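Local atomic coordinates of soluble lytic transglycosylase B3 (Pseudomonas aeruginosa, PDB entry 5AO7), a protein that probably cleaves the glycan strands of bacterial peptidoglycan as a lytic transglycosylase and binds calcium and N-acetylglucosamine. Residues 130-135 / 241-246. Residues are numbered along the deposited sequence; the frame is centred on the assembly and turned at random.
Sequences YAVDAD and YLKASG. With NAG (2-acetamido-2-deoxy-beta-D-glucopyranose), chain E.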
# COMPACT_ATOMS: atom_id res chain seq x y z
N TYR A 130 -9.45 6.35 18.92
CA TYR A 130 -8.16 5.81 18.47
C TYR A 130 -7.12 6.89 18.18
O TYR A 130 -5.94 6.57 17.96
CB TYR A 130 -8.36 4.95 17.21
CG TYR A 130 -9.13 3.71 17.54
CD1 TYR A 130 -8.49 2.59 18.05
CD2 TYR A 130 -10.50 3.66 17.39
CE1 TYR A 130 -9.20 1.45 18.38
CE2 TYR A 130 -11.22 2.54 17.72
CZ TYR A 130 -10.57 1.44 18.21
OH TYR A 130 -11.31 0.33 18.54
N ALA A 131 -7.55 8.14 18.22
CA ALA A 131 -6.69 9.28 17.89
C ALA A 131 -6.10 9.10 16.50
O ALA A 131 -4.87 9.16 16.30
CB ALA A 131 -5.59 9.45 18.92
N VAL A 132 -7.00 8.87 15.55
CA VAL A 132 -6.65 8.73 14.15
C VAL A 132 -7.64 9.57 13.37
O VAL A 132 -8.84 9.43 13.56
CB VAL A 132 -6.74 7.28 13.64
CG1 VAL A 132 -6.44 7.23 12.14
CG2 VAL A 132 -5.77 6.36 14.41
N ASP A 133 -7.13 10.40 12.48
CA ASP A 133 -7.99 11.31 11.71
C ASP A 133 -8.98 10.57 10.85
O ASP A 133 -8.60 9.71 10.06
CB ASP A 133 -7.12 12.21 10.84
CG ASP A 133 -6.22 13.08 11.66
OD1 ASP A 133 -6.71 14.12 12.16
OD2 ASP A 133 -5.05 12.72 11.84
N ALA A 134 -10.26 10.95 10.96
CA ALA A 134 -11.31 10.30 10.19
C ALA A 134 -11.05 10.34 8.69
O ALA A 134 -11.33 9.37 7.99
CB ALA A 134 -12.66 10.95 10.50
N ASP A 135 -10.51 11.46 8.20
CA ASP A 135 -10.27 11.58 6.76
C ASP A 135 -9.27 10.55 6.25
O ASP A 135 -9.40 10.06 5.12
CB ASP A 135 -9.76 12.99 6.42
CG ASP A 135 -10.84 14.06 6.57
OD1 ASP A 135 -12.02 13.70 6.74
OD2 ASP A 135 -10.49 15.27 6.52
N TYR A 241 -5.34 -0.24 13.35
CA TYR A 241 -4.10 -0.58 12.63
C TYR A 241 -3.24 0.65 12.33
O TYR A 241 -2.02 0.61 12.49
CB TYR A 241 -4.44 -1.29 11.32
CG TYR A 241 -3.24 -1.90 10.61
CD1 TYR A 241 -2.57 -2.98 11.16
CD2 TYR A 241 -2.76 -1.37 9.43
CE1 TYR A 241 -1.46 -3.53 10.52
CE2 TYR A 241 -1.67 -1.92 8.78
CZ TYR A 241 -1.02 -3.00 9.33
OH TYR A 241 0.07 -3.54 8.69
N LEU A 242 -3.87 1.73 11.88
CA LEU A 242 -3.10 2.97 11.68
C LEU A 242 -2.44 3.43 12.97
O LEU A 242 -1.27 3.85 12.96
CB LEU A 242 -4.02 4.06 11.14
CG LEU A 242 -4.34 3.83 9.67
CD1 LEU A 242 -5.36 4.87 9.19
CD2 LEU A 242 -3.06 3.89 8.82
N LYS A 243 -3.17 3.34 14.07
CA LYS A 243 -2.64 3.81 15.35
C LYS A 243 -1.46 2.94 15.78
O LYS A 243 -0.43 3.46 16.19
CB LYS A 243 -3.72 3.79 16.42
CG LYS A 243 -3.30 4.38 17.76
CD LYS A 243 -2.92 5.85 17.64
CE LYS A 243 -2.54 6.44 19.00
NZ LYS A 243 -3.67 6.34 19.98
N ALA A 244 -1.63 1.62 15.67
CA ALA A 244 -0.54 0.68 15.94
C ALA A 244 0.68 0.96 15.07
O ALA A 244 1.82 0.71 15.47
CB ALA A 244 -1.02 -0.76 15.73
N SER A 245 0.43 1.48 13.86
CA SER A 245 1.51 1.78 12.91
C SER A 245 2.12 3.16 13.10
O SER A 245 2.99 3.57 12.33
CB SER A 245 1.00 1.64 11.48
OG SER A 245 0.53 0.32 11.21
N GLY A 246 1.66 3.87 14.13
CA GLY A 246 2.34 5.07 14.59
C GLY A 246 1.64 6.38 14.27
O GLY A 246 2.22 7.45 14.43
C1 NAG E . 0.04 -6.50 3.76
C2 NAG E . -0.61 -6.11 5.11
C3 NAG E . 0.33 -5.95 6.33
C4 NAG E . 1.31 -7.08 6.33
C5 NAG E . 2.05 -6.97 5.02
C6 NAG E . 3.38 -7.68 5.12
C7 NAG E . -2.88 -5.22 5.52
C8 NAG E . -3.78 -4.06 5.33
N2 NAG E . -1.65 -5.08 5.04
O1 NAG E . -1.03 -7.00 3.01
O3 NAG E . -0.61 -6.06 7.37
O4 NAG E . 2.12 -6.87 7.44
O5 NAG E . 1.11 -7.43 4.02
O6 NAG E . 4.23 -7.31 4.05
O7 NAG E . -3.27 -6.23 6.08
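Val132 and Lys243 bring the two backbones closest, with their CA atoms 6.5 Å apart, where the link between helices 120-130 and 134-145 runs beside the last turn of helix 231-244. Val132 suits this buried position because its two methyls serve two neighbours. CG1, anti to the backbone N (chi1 176°), lies 3.9 Å from Leu242 CD1, the two side chains crossing at about a right angle; CG2 rests against CB of Lys243. The valine also touches Trp247, while Leu242 packs close to Tyr326, so apolar packing continues beyond the pair.

Lys243 runs past Val132 in the opposite direction. Bends at chi2 and chi4 fold its chain over the carbonyl of Tyr130, and NZ donates a hydrogen bond of 3.0 Å to Tyr130 O. The ammonium sits above the carbonyl plane, 52° out of it, rather than on a lone pair, and NZ also lies near the methyl of Ala131. A long, flexible side chain with a charged end can pack its methylenes here and still reach a carbonyl at the end of helix 120-130, where the helix dipole would probably welcome a positive charge.

Tyr241 leaves the backbone on the side away from the link, and its hydroxyl meets a bound sugar. Its OH accepts a bond of 2.9 Å from O3 of the N-acetylglucosamine, which Thr211 and Tyr326 also bind. Ser245 OG lies over the centre of one face of the Tyr241 ring and donates to Tyr241 O, while Ser245 N reaches that oxygen from the other side of the carbonyl plane. Gly246, with positive phi, completes a Schellman motif that ends the helix. The chemistry thus divides this helix end: methyls and one lysine bond join it to the 130-135 link, while the tyrosine hydroxyl lines the sugar site.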